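Local coordinates for cellulose-binding protein (Saccharophagus degradans, PDB 2X32) that binds a long polyisoprenoid diphosphate inside its YceI-like domain and is implicated in plant cell wall breakdown, probably as a polyisoprenoid carrier, at residues 35-40 against 172-177; 105-110 against 114-119. All coordinates share one frame; numbering follows the deposited sequence. Where two conformers were deposited one is given.

Interaction 1 of 2, residues 35-40 against 172-177; sequences DVLSGG and FVLFYE. With OTP ((2E,6E,10E,14E,18E,22E,26E)-3,7,11,15,19,23,27,31-octamethyldotriaconta-2,6,10,14,18,22,26,30-octaenyl trihydrogen diphosphate), chain C.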
ATOM      1  N   ASP A  35       3.392   9.684  -0.265  1.00  3.56           N
ATOM      2  CA  ASP A  35       4.778  10.132  -0.081  1.00  3.50           C
ATOM      3  C   ASP A  35       5.390   9.688   1.253  1.00  3.19           C
ATOM      4  O   ASP A  35       6.607   9.802   1.432  1.00  6.35           O
ATOM      5  CB  ASP A  35       4.886  11.644  -0.254  1.00  4.68           C
ATOM      6  CG  ASP A  35       4.663  12.113  -1.682  1.00  6.09           C
ATOM      7  OD1 ASP A  35       4.850  11.324  -2.653  1.00  8.42           O
ATOM      8  OD2 ASP A  35       4.353  13.295  -1.825  1.00 12.61           O
ATOM      9  N   VAL A  36       4.553   9.281   2.224  1.00  2.91           N
ATOM     10  CA  VAL A  36       5.033   8.904   3.529  1.00  2.08           C
ATOM     11  C   VAL A  36       4.546   7.503   3.910  1.00  2.35           C
ATOM     12  O   VAL A  36       3.339   7.242   4.007  1.00  3.53           O
ATOM     13  CB  VAL A  36       4.640   9.895   4.617  1.00  2.00           C
ATOM     14  CG1 VAL A  36       5.068   9.425   6.021  1.00  3.74           C
ATOM     15  CG2 VAL A  36       5.236  11.304   4.343  1.00  3.69           C
ATOM     16  N   LEU A  37       5.531   6.591   4.091  1.00  2.96           N
ATOM     17  CA  LEU A  37       5.348   5.208   4.509  1.00  2.75           C
ATOM     18  C   LEU A  37       6.227   4.980   5.734  1.00  3.22           C
ATOM     19  O   LEU A  37       7.298   5.548   5.865  1.00  2.73           O
ATOM     20  CB  LEU A  37       5.808   4.246   3.418  1.00  3.24           C
ATOM     21  CG  LEU A  37       5.139   4.411   2.057  1.00  2.00           C
ATOM     22  CD1 LEU A  37       5.820   3.505   1.013  1.00  7.24           C
ATOM     23  CD2 LEU A  37       3.627   4.185   2.113  1.00  5.38           C
ATOM     24  N   SER A  38       5.764   4.107   6.615  1.00  2.64           N
ATOM     25  CA  SER A  38       6.581   3.619   7.739  1.00  2.74           C
ATOM     26  C   SER A  38       6.338   2.148   7.947  1.00  3.50           C
ATOM     27  O   SER A  38       5.452   1.569   7.360  1.00  4.27           O
ATOM     28  CB  SER A  38       6.360   4.395   9.042  1.00  3.65           C
ATOM     29  OG  SER A  38       5.064   4.192   9.544  1.00  4.80           O
ATOM     30  N   GLY A  39       7.168   1.543   8.739  1.00  4.69           N
ATOM     31  CA  GLY A  39       7.000   0.145   9.079  1.00  4.64           C
ATOM     32  C   GLY A  39       8.215  -0.568   9.527  1.00  2.77           C
ATOM     33  O   GLY A  39       9.276  -0.002   9.686  1.00  3.73           O
ATOM     34  N   GLY A  40       8.046  -1.865   9.707  1.00  4.76           N
ATOM     35  CA  GLY A  40       9.106  -2.719  10.232  1.00  4.14           C
ATOM     36  C   GLY A  40       8.612  -4.133  10.321  1.00  4.58           C
ATOM     37  O   GLY A  40       7.439  -4.407  10.036  1.00  4.42           O
ATOM     38  N   PHE A 172       3.815  -1.597  -5.167  1.00  5.34           N
ATOM     39  CA  PHE A 172       4.744  -1.113  -4.151  1.00  5.14           C
ATOM     40  C   PHE A 172       6.078  -1.773  -4.287  1.00  4.58           C
ATOM     41  O   PHE A 172       6.180  -2.924  -4.737  1.00  6.21           O
ATOM     42  CB  PHE A 172       4.187  -1.262  -2.729  1.00  4.36           C
ATOM     43  CG  PHE A 172       3.687  -2.661  -2.373  1.00  3.79           C
ATOM     44  CD1 PHE A 172       4.569  -3.672  -1.954  1.00  4.92           C
ATOM     45  CD2 PHE A 172       2.348  -2.983  -2.491  1.00  6.24           C
ATOM     46  CE1 PHE A 172       4.108  -4.931  -1.673  1.00  6.27           C
ATOM     47  CE2 PHE A 172       1.918  -4.261  -2.208  1.00  7.04           C
ATOM     48  CZ  PHE A 172       2.803  -5.201  -1.779  1.00  6.48           C
ATOM     49  N   VAL A 173       7.114  -1.066  -3.901  1.00  5.62           N
ATOM     50  CA  VAL A 173       8.475  -1.622  -3.702  1.00  5.16           C
ATOM     51  C   VAL A 173       8.909  -1.128  -2.326  1.00  4.96           C
ATOM     52  O   VAL A 173       9.059   0.084  -2.093  1.00  5.59           O
ATOM     53  CB  VAL A 173       9.444  -1.192  -4.775  1.00  5.47           C
ATOM     54  CG1 VAL A 173      10.846  -1.783  -4.480  1.00  6.53           C
ATOM     55  CG2 VAL A 173       8.918  -1.619  -6.192  1.00  8.61           C
ATOM     56  N   LEU A 174       9.106  -2.065  -1.406  1.00  5.33           N
ATOM     57  CA  LEU A 174       9.434  -1.770  -0.014  1.00  5.22           C
ATOM     58  C   LEU A 174      10.837  -2.274   0.272  1.00  5.39           C
ATOM     59  O   LEU A 174      11.173  -3.414  -0.121  1.00  6.69           O
ATOM     60  CB  LEU A 174       8.458  -2.456   0.914  1.00  5.26           C
ATOM     61  CG  LEU A 174       6.995  -2.137   0.640  1.00  3.85           C
ATOM     62  CD1 LEU A 174       6.118  -2.967   1.541  1.00  6.00           C
ATOM     63  CD2 LEU A 174       6.597  -0.653   0.735  1.00  4.46           C
ATOM     64  N   PHE A 175      11.644  -1.467   0.938  1.00  4.21           N
ATOM     65  CA  PHE A 175      12.975  -1.899   1.336  1.00  4.36           C
ATOM     66  C   PHE A 175      13.026  -1.971   2.821  1.00  4.55           C
ATOM     67  O   PHE A 175      12.639  -1.008   3.507  1.00  4.45           O
ATOM     68  CB  PHE A 175      13.992  -0.882   0.818  1.00  4.84           C
ATOM     69  CG  PHE A 175      14.083  -0.844  -0.679  1.00  4.06           C
ATOM     70  CD1 PHE A 175      14.950  -1.697  -1.376  1.00  6.59           C
ATOM     71  CD2 PHE A 175      13.296   0.021  -1.423  1.00  5.52           C
ATOM     72  CE1 PHE A 175      15.000  -1.689  -2.768  1.00  6.24           C
ATOM     73  CE2 PHE A 175      13.367   0.023  -2.821  1.00  5.95           C
ATOM     74  CZ  PHE A 175      14.189  -0.822  -3.474  1.00  6.31           C
ATOM     75  N   TYR A 176      13.409  -3.132   3.348  1.00  4.39           N
ATOM     76  CA  TYR A 176      13.521  -3.337   4.785  1.00  4.94           C
ATOM     77  C   TYR A 176      14.974  -3.648   5.123  1.00  5.90           C
ATOM     78  O   TYR A 176      15.661  -4.371   4.389  1.00  5.63           O
ATOM     79  CB  TYR A 176      12.588  -4.489   5.259  1.00  5.73           C
ATOM     80  CG  TYR A 176      11.134  -4.186   5.305  1.00  5.44           C
ATOM     81  CD1 TYR A 176      10.547  -3.620   6.401  1.00  4.35           C
ATOM     82  CD2 TYR A 176      10.307  -4.457   4.223  1.00  6.08           C
ATOM     83  CE1 TYR A 176       9.178  -3.363   6.475  1.00  5.34           C
ATOM     84  CE2 TYR A 176       8.963  -4.178   4.271  1.00  5.94           C
ATOM     85  CZ  TYR A 176       8.396  -3.614   5.391  1.00  5.71           C
ATOM     86  OH  TYR A 176       7.049  -3.330   5.474  1.00  8.44           O
ATOM     87  N   GLU A 177      15.458  -3.122   6.247  1.00  6.51           N
ATOM     88  CA  GLU A 177      16.844  -3.200   6.636  1.00  8.45           C
ATOM     89  C   GLU A 177      16.962  -3.625   8.080  1.00  9.29           C
ATOM     90  O   GLU A 177      16.303  -3.046   8.907  1.00  7.70           O
ATOM     91  CB  GLU A 177      17.402  -1.786   6.576  1.00 10.50           C
ATOM     92  CG  GLU A 177      17.759  -1.403   5.275  1.00 16.78           C
ATOM     93  CD  GLU A 177      19.254  -1.602   4.973  1.00 15.65           C
ATOM     94  OE1 GLU A 177      19.991  -2.307   5.702  1.00 23.20           O
ATOM     95  OE2 GLU A 177      19.635  -1.100   3.959  1.00 18.36           O
TER
HETATM   96  O7  OTP C1174     -11.361  15.215 -14.682  0.50 32.14           O
HETATM   97  P2  OTP C1174     -11.187  16.327 -13.681  0.50 29.91           P
HETATM   98  O5  OTP C1174     -12.337  17.318 -13.696  0.50 31.96           O
HETATM   99  O6  OTP C1174      -9.820  16.957 -13.678  0.50 29.44           O
HETATM  100  O4  OTP C1174     -11.370  15.567 -12.228  1.00 32.65           O
HETATM  101  P1  OTP C1174     -10.229  15.310 -11.113  1.00 31.70           P
HETATM  102  O2  OTP C1174      -9.438  14.120 -11.622  1.00 33.32           O
HETATM  103  O3  OTP C1174      -9.572  16.564 -10.573  1.00 37.61           O
HETATM  104  O1  OTP C1174     -10.956  14.644  -9.830  1.00 30.72           O
HETATM  105  C40 OTP C1174     -11.454  13.299  -9.977  1.00 23.59           C
HETATM  106  C39 OTP C1174     -10.764  12.358  -8.982  1.00 20.06           C
HETATM  107  C37 OTP C1174     -10.271  11.181  -9.319  1.00 16.74           C
HETATM  108  C38 OTP C1174     -10.242  10.559 -10.721  1.00 17.55           C
HETATM  109  C36 OTP C1174      -9.652  10.296  -8.240  1.00 17.38           C
HETATM  110  C35 OTP C1174     -10.482   9.098  -7.859  1.00 18.06           C
HETATM  111  C34 OTP C1174      -9.735   8.212  -6.842  1.00 17.41           C
HETATM  112  C32 OTP C1174      -9.803   6.877  -6.774  1.00 13.20           C
HETATM  113  C33 OTP C1174     -10.554   6.064  -7.772  1.00 14.32           C
HETATM  114  C31 OTP C1174      -8.920   6.180  -5.728  1.00 13.34           C
HETATM  115  C30 OTP C1174      -9.589   5.266  -4.733  1.00 13.68           C
HETATM  116  C29 OTP C1174      -8.578   4.565  -3.833  1.00 11.86           C
HETATM  117  C27 OTP C1174      -8.701   3.317  -3.393  1.00 10.61           C
HETATM  118  C28 OTP C1174      -9.921   2.428  -3.620  1.00 13.01           C
HETATM  119  C26 OTP C1174      -7.578   2.640  -2.637  1.00 10.32           C
HETATM  120  C25 OTP C1174      -6.292   3.423  -2.478  1.00  8.88           C
HETATM  121  C24 OTP C1174      -5.070   2.569  -2.100  1.00  9.27           C
HETATM  122  C22 OTP C1174      -4.543   2.446  -0.883  1.00  8.65           C
HETATM  123  C23 OTP C1174      -4.955   3.230   0.338  1.00 10.54           C
HETATM  124  C21 OTP C1174      -3.392   1.498  -0.711  1.00  8.95           C
HETATM  125  C20 OTP C1174      -3.755   0.234   0.112  1.00 12.14           C
HETATM  126  C19 OTP C1174      -2.576  -0.712   0.343  1.00  9.21           C
HETATM  127  C17 OTP C1174      -2.360  -1.870  -0.279  1.00  8.99           C
HETATM  128  C18 OTP C1174      -3.306  -2.571  -1.190  1.00 11.92           C
HETATM  129  C16 OTP C1174      -1.032  -2.577  -0.052  1.00  8.54           C
HETATM  130  C15 OTP C1174      -1.194  -3.946   0.543  1.00  7.86           C
HETATM  131  C14 OTP C1174       0.111  -4.475   1.083  1.00  8.57           C
HETATM  132  C12 OTP C1174       0.495  -5.775   1.053  1.00  8.65           C
HETATM  133  C13 OTP C1174      -0.356  -6.856   0.391  1.00 13.39           C
HETATM  134  C11 OTP C1174       1.782  -6.243   1.651  1.00  7.24           C
HETATM  135  C10 OTP C1174       2.738  -5.222   2.122  1.00  8.19           C
HETATM  136  C9  OTP C1174       4.140  -5.720   2.480  1.00  8.40           C
HETATM  137  C7  OTP C1174       4.642  -5.888   3.714  1.00  7.54           C
HETATM  138  C8  OTP C1174       3.966  -5.496   5.013  1.00  7.25           C
HETATM  139  C6  OTP C1174       6.028  -6.477   3.835  1.00  6.38           C
HETATM  140  C5  OTP C1174       6.046  -7.967   4.118  1.00  8.10           C
HETATM  141  C4  OTP C1174       7.432  -8.503   4.330  1.00  9.13           C
HETATM  142  C2  OTP C1174       7.824  -9.710   3.910  1.00  8.20           C
HETATM  143  C3  OTP C1174       7.028 -10.749   3.200  1.00 11.22           C
HETATM  144  C1  OTP C1174       9.234 -10.129   4.217  1.00  8.78           C
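Leu37 to Gly40 and Phe172 to Glu177 run as two strands whose axes approach to 8.3 Å at 43°, too far apart for backbone pairing; strand 7-24 pairs with both and lies between them in the sheet, so the contact is made by side chains meeting each other or the glycine backbone. At one end two leucine methyls meet, CD1 of Leu37 lying 4.2 Å from CD2 of Leu174. At the other, the Tyr176 ring turns an edge to the glycine backbone, with CE1 3.7 Å from Gly40 N, which lies close to the ring plane. Its CG stands anti to the carbonyl carbon (chi1 -74°), and the ring then lies on Leu11 of strand 7-24, while the hydroxyl is hydrogen-bonded to Gln48 O of strand 46-52. Gly39 has backbone angles that would jam a CB against the preceding carbonyl oxygen. Leu174 and Tyr176 also touch the lipid: Leu174 CD1 sits 3.5 Å from C9 of the octaprenyl chain, its other methyl being the one on Leu37. Tyr176 OH comes within 3.7 Å of C6, and Phe172, on the same strand, reaches C12 with CZ at 3.7 Å, its ring swung between the backbone N and the carbonyl carbon (chi1 52°). With an alanine at Tyr176, Gln48 O is likely to lose its hydroxyl partner and a gap to open between the glycines and the lipid near C6. Strands lined with inward side chains around an enclosed polyprenyl tail are characteristic of the lipocalin-like barrel of YceI proteins, here forming one wall of the pocket.

Interaction 2 of 2, residues 105-110 against 114-119; sequences SATLDL and PGVIDT. With OTP ((2E,6E,10E,14E,18E,22E,26E)-3,7,11,15,19,23,27,31-octamethyldotriaconta-2,6,10,14,18,22,26,30-octaenyl trihydrogen diphosphate), chain C.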
ATOM      1  N   SER A 105      -1.603 -13.807   3.531  1.00 12.73           N
ATOM      2  CA  SER A 105      -2.901 -13.298   3.861  1.00 12.04           C
ATOM      3  C   SER A 105      -2.580 -12.059   4.692  1.00 11.48           C
ATOM      4  O   SER A 105      -2.180 -12.164   5.880  1.00 14.99           O
ATOM      5  CB  SER A 105      -3.702 -14.293   4.708  1.00 13.04           C
ATOM      6  OG  SER A 105      -4.023 -15.385   3.901  1.00 15.72           O
ATOM      7  N   ALA A 106      -2.605 -10.913   4.041  1.00  7.92           N
ATOM      8  CA  ALA A 106      -2.210  -9.656   4.692  1.00  8.19           C
ATOM      9  C   ALA A 106      -3.489  -8.991   5.125  1.00  8.23           C
ATOM     10  O   ALA A 106      -4.451  -8.934   4.363  1.00 13.19           O
ATOM     11  CB  ALA A 106      -1.499  -8.761   3.681  1.00  8.42           C
ATOM     12  N   THR A 107      -3.519  -8.443   6.328  1.00  4.95           N
ATOM     13  CA  THR A 107      -4.669  -7.667   6.745  0.50  4.20           C
ATOM     14  C   THR A 107      -4.429  -6.199   6.444  1.00  5.19           C
ATOM     15  O   THR A 107      -3.385  -5.659   6.787  1.00  7.98           O
ATOM     16  CB  THR A 107      -4.946  -7.906   8.228  0.50  5.18           C
ATOM     17  OG1 THR A 107      -5.178  -9.302   8.417  0.50  5.61           O
ATOM     18  CG2 THR A 107      -6.204  -7.156   8.692  0.50  4.34           C
ATOM     19  N   LEU A 108      -5.376  -5.601   5.754  1.00  4.74           N
ATOM     20  CA  LEU A 108      -5.362  -4.165   5.427  1.00  4.47           C
ATOM     21  C   LEU A 108      -6.464  -3.490   6.221  1.00  5.37           C
ATOM     22  O   LEU A 108      -7.657  -3.770   6.012  1.00  5.34           O
ATOM     23  CB  LEU A 108      -5.538  -3.900   3.935  1.00  4.00           C
ATOM     24  CG  LEU A 108      -5.775  -2.436   3.557  1.00  4.89           C
ATOM     25  CD1 LEU A 108      -4.556  -1.532   3.891  1.00  6.54           C
ATOM     26  CD2 LEU A 108      -6.073  -2.385   2.009  1.00  6.10           C
ATOM     27  N   ASP A 109      -6.086  -2.568   7.101  1.00  4.31           N
ATOM     28  CA  ASP A 109      -6.993  -1.728   7.867  1.00  5.27           C
ATOM     29  C   ASP A 109      -7.050  -0.376   7.175  1.00  4.24           C
ATOM     30  O   ASP A 109      -6.101   0.434   7.299  1.00  5.28           O
ATOM     31  CB  ASP A 109      -6.499  -1.605   9.318  1.00  6.72           C
ATOM     32  CG  ASP A 109      -7.267  -0.597  10.126  1.00 10.04           C
ATOM     33  OD1 ASP A 109      -8.429  -0.358   9.796  1.00  9.53           O
ATOM     34  OD2 ASP A 109      -6.667   0.012  11.057  1.00 15.43           O
ATOM     35  N   LEU A 110      -8.100  -0.182   6.361  1.00  4.93           N
ATOM     36  CA  LEU A 110      -8.301   1.008   5.566  1.00  4.18           C
ATOM     37  C   LEU A 110      -9.717   1.484   5.715  1.00  4.60           C
ATOM     38  O   LEU A 110     -10.661   0.689   5.536  1.00  5.09           O
ATOM     39  CB  LEU A 110      -8.057   0.693   4.099  1.00  4.26           C
ATOM     40  CG  LEU A 110      -8.389   1.738   3.043  1.00  3.21           C
ATOM     41  CD1 LEU A 110      -7.536   3.044   3.316  1.00  4.70           C
ATOM     42  CD2 LEU A 110      -8.122   1.201   1.629  1.00  3.77           C
ATOM     43  N   PRO A 114     -11.314  -3.438   8.177  1.00  8.65           N
ATOM     44  CA  PRO A 114     -10.235  -4.427   7.990  1.00  8.39           C
ATOM     45  C   PRO A 114     -10.628  -5.544   7.029  1.00  8.36           C
ATOM     46  O   PRO A 114     -11.736  -6.065   7.105  1.00  9.69           O
ATOM     47  CB  PRO A 114     -10.028  -4.980   9.415  1.00  9.91           C
ATOM     48  CG  PRO A 114     -10.345  -3.774  10.280  1.00 10.98           C
ATOM     49  CD  PRO A 114     -11.602  -3.236   9.612  1.00  9.79           C
ATOM     50  N   GLY A 115      -9.712  -5.914   6.159  1.00  7.23           N
ATOM     51  CA  GLY A 115      -9.929  -6.962   5.197  1.00  8.42           C
ATOM     52  C   GLY A 115      -8.674  -7.718   4.943  1.00  8.18           C
ATOM     53  O   GLY A 115      -7.600  -7.254   5.253  1.00  9.69           O
ATOM     54  N   VAL A 116      -8.793  -8.908   4.399  1.00  7.79           N
ATOM     55  CA  VAL A 116      -7.618  -9.711   4.096  1.00  8.75           C
ATOM     56  C   VAL A 116      -7.323  -9.630   2.614  1.00  9.86           C
ATOM     57  O   VAL A 116      -8.245  -9.748   1.774  1.00 11.85           O
ATOM     58  CB  VAL A 116      -7.806 -11.153   4.484  1.00  8.66           C
ATOM     59  CG1 VAL A 116      -6.610 -11.981   4.049  1.00  8.96           C
ATOM     60  CG2 VAL A 116      -7.979 -11.277   5.965  1.00  9.85           C
ATOM     61  N   ILE A 117      -6.052  -9.389   2.295  1.00  9.65           N
ATOM     62  CA  ILE A 117      -5.555  -9.422   0.891  1.00  9.52           C
ATOM     63  C   ILE A 117      -4.763 -10.683   0.762  1.00  9.08           C
ATOM     64  O   ILE A 117      -3.737 -10.860   1.409  1.00  8.69           O
ATOM     65  CB  ILE A 117      -4.694  -8.192   0.574  1.00  8.23           C
ATOM     66  CG1 ILE A 117      -5.523  -6.931   0.730  1.00 13.70           C
ATOM     67  CG2 ILE A 117      -4.028  -8.335  -0.868  1.00 11.64           C
ATOM     68  CD1 ILE A 117      -4.693  -5.701   0.533  1.00 13.48           C
ATOM     69  N   ASP A 118      -5.288 -11.620  -0.030  1.00 10.37           N
ATOM     70  CA  ASP A 118      -4.611 -12.863  -0.332  1.00 11.33           C
ATOM     71  C   ASP A 118      -3.826 -12.628  -1.625  1.00 12.24           C
ATOM     72  O   ASP A 118      -4.407 -12.446  -2.699  1.00 12.19           O
ATOM     73  CB  ASP A 118      -5.646 -13.998  -0.525  1.00 12.96           C
ATOM     74  CG  ASP A 118      -6.322 -14.376   0.773  1.00 19.59           C
ATOM     75  OD1 ASP A 118      -5.587 -14.743   1.732  1.00 25.72           O
ATOM     76  OD2 ASP A 118      -7.592 -14.326   0.837  1.00 29.28           O
ATOM     77  N   THR A 119      -2.515 -12.527  -1.506  1.00 11.45           N
ATOM     78  CA  THR A 119      -1.708 -12.181  -2.692  1.00 11.26           C
ATOM     79  C   THR A 119      -0.340 -12.804  -2.549  1.00 10.70           C
ATOM     80  O   THR A 119       0.017 -13.410  -1.533  1.00 11.87           O
ATOM     81  CB  THR A 119      -1.614 -10.672  -2.885  1.00 12.87           C
ATOM     82  OG1 THR A 119      -1.166 -10.357  -4.224  1.00 11.66           O
ATOM     83  CG2 THR A 119      -0.651 -10.050  -1.861  1.00 12.73           C
TER
HETATM   84  O7  OTP C1174     -11.361  15.215 -14.682  0.50 32.14           O
HETATM   85  P2  OTP C1174     -11.187  16.327 -13.681  0.50 29.91           P
HETATM   86  O5  OTP C1174     -12.337  17.318 -13.696  0.50 31.96           O
HETATM   87  O6  OTP C1174      -9.820  16.957 -13.678  0.50 29.44           O
HETATM   88  O4  OTP C1174     -11.370  15.567 -12.228  1.00 32.65           O
HETATM   89  P1  OTP C1174     -10.229  15.310 -11.113  1.00 31.70           P
HETATM   90  O2  OTP C1174      -9.438  14.120 -11.622  1.00 33.32           O
HETATM   91  O3  OTP C1174      -9.572  16.564 -10.573  1.00 37.61           O
HETATM   92  O1  OTP C1174     -10.956  14.644  -9.830  1.00 30.72           O
HETATM   93  C40 OTP C1174     -11.454  13.299  -9.977  1.00 23.59           C
HETATM   94  C39 OTP C1174     -10.764  12.358  -8.982  1.00 20.06           C
HETATM   95  C37 OTP C1174     -10.271  11.181  -9.319  1.00 16.74           C
HETATM   96  C38 OTP C1174     -10.242  10.559 -10.721  1.00 17.55           C
HETATM   97  C36 OTP C1174      -9.652  10.296  -8.240  1.00 17.38           C
HETATM   98  C35 OTP C1174     -10.482   9.098  -7.859  1.00 18.06           C
HETATM   99  C34 OTP C1174      -9.735   8.212  -6.842  1.00 17.41           C
HETATM  100  C32 OTP C1174      -9.803   6.877  -6.774  1.00 13.20           C
HETATM  101  C33 OTP C1174     -10.554   6.064  -7.772  1.00 14.32           C
HETATM  102  C31 OTP C1174      -8.920   6.180  -5.728  1.00 13.34           C
HETATM  103  C30 OTP C1174      -9.589   5.266  -4.733  1.00 13.68           C
HETATM  104  C29 OTP C1174      -8.578   4.565  -3.833  1.00 11.86           C
HETATM  105  C27 OTP C1174      -8.701   3.317  -3.393  1.00 10.61           C
HETATM  106  C28 OTP C1174      -9.921   2.428  -3.620  1.00 13.01           C
HETATM  107  C26 OTP C1174      -7.578   2.640  -2.637  1.00 10.32           C
HETATM  108  C25 OTP C1174      -6.292   3.423  -2.478  1.00  8.88           C
HETATM  109  C24 OTP C1174      -5.070   2.569  -2.100  1.00  9.27           C
HETATM  110  C22 OTP C1174      -4.543   2.446  -0.883  1.00  8.65           C
HETATM  111  C23 OTP C1174      -4.955   3.230   0.338  1.00 10.54           C
HETATM  112  C21 OTP C1174      -3.392   1.498  -0.711  1.00  8.95           C
HETATM  113  C20 OTP C1174      -3.755   0.234   0.112  1.00 12.14           C
HETATM  114  C19 OTP C1174      -2.576  -0.712   0.343  1.00  9.21           C
HETATM  115  C17 OTP C1174      -2.360  -1.870  -0.279  1.00  8.99           C
HETATM  116  C18 OTP C1174      -3.306  -2.571  -1.190  1.00 11.92           C
HETATM  117  C16 OTP C1174      -1.032  -2.577  -0.052  1.00  8.54           C
HETATM  118  C15 OTP C1174      -1.194  -3.946   0.543  1.00  7.86           C
HETATM  119  C14 OTP C1174       0.111  -4.475   1.083  1.00  8.57           C
HETATM  120  C12 OTP C1174       0.495  -5.775   1.053  1.00  8.65           C
HETATM  121  C13 OTP C1174      -0.356  -6.856   0.391  1.00 13.39           C
HETATM  122  C11 OTP C1174       1.782  -6.243   1.651  1.00  7.24           C
HETATM  123  C10 OTP C1174       2.738  -5.222   2.122  1.00  8.19           C
HETATM  124  C9  OTP C1174       4.140  -5.720   2.480  1.00  8.40           C
HETATM  125  C7  OTP C1174       4.642  -5.888   3.714  1.00  7.54           C
HETATM  126  C8  OTP C1174       3.966  -5.496   5.013  1.00  7.25           C
HETATM  127  C6  OTP C1174       6.028  -6.477   3.835  1.00  6.38           C
HETATM  128  C5  OTP C1174       6.046  -7.967   4.118  1.00  8.10           C
HETATM  129  C4  OTP C1174       7.432  -8.503   4.330  1.00  9.13           C
HETATM  130  C2  OTP C1174       7.824  -9.710   3.910  1.00  8.20           C
HETATM  131  C3  OTP C1174       7.028 -10.749   3.200  1.00 11.22           C
HETATM  132  C1  OTP C1174       9.234 -10.129   4.217  1.00  8.78           C
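Ala106 and Ile117 form an antiparallel hydrogen-bonded pair at the middle of a two-stranded hairpin. Ile117 N gives a nearly straight bond to Ala106 O (2.7 Å, 173°), and Ala106 N answers to Ile117 O. Leu108 and Gly115 make the next such pair: Leu108 N comes nearly end-on to Gly115 O at 2.8 Å, whereas Gly115 N reaches Leu108 O at 3.0 Å from well off the carbonyl plane and with a more bent N-H...O angle of 152°. The tight part is the face bearing Ala106, Leu108 and Ile117. Leu108 carries its CG anti to the backbone N (chi1 170°), which brings CD2 across the end of Ile117 at a slant, 3.9 Å from its CD1. That CD1 methyl also lies 3.8 Å from C18, a methyl branch of the prenyl chain, so one apolar layer joins both strands to the lipid. Ala106 CB faces C13, the next methyl branch, at 4.0 Å. The other face, with Ser105, Thr107, Val116 and Asp118, is looser and turned largely to solvent. Its side chains touch at few points: Ser105 CB rests against Val116 CG1, and near one end Ser105 OG donates a 2.8 Å hydrogen bond to Asp118 OD1, nearly in line with the C-O bond. Towards the turn, Asp109 and Pro114 merely lie side by side. Strand 79-85 pairs with the other edge of 99-109, packing Val82 and Val84 against Ala106, while strand 130-142 flanks 115-125 and sets Leu139 and Ile141 on Ile117; Tyr146, from a loop, touches Leu108, Leu110 and Ile117.

In the fold
Both contacts belong to the same curled antiparallel sheet and touch the same octaprenyl diphosphate, yet their centres lie about 17 Å apart and their nearest atoms about 6 Å, without touching. Along the chain, interaction 2 is nested within the loop closed by interaction 1: residues 105-110 and 114-119 follow one another in a hairpin, while 35-40 and 172-177 bring an early strand near the last one. Strand 130-142 links the two, pairing with 115-125 on one side and 167-177 on the other. The sheet thus curls round the lipid, and the two contacts supply separate parts of the apolar wall along its tail.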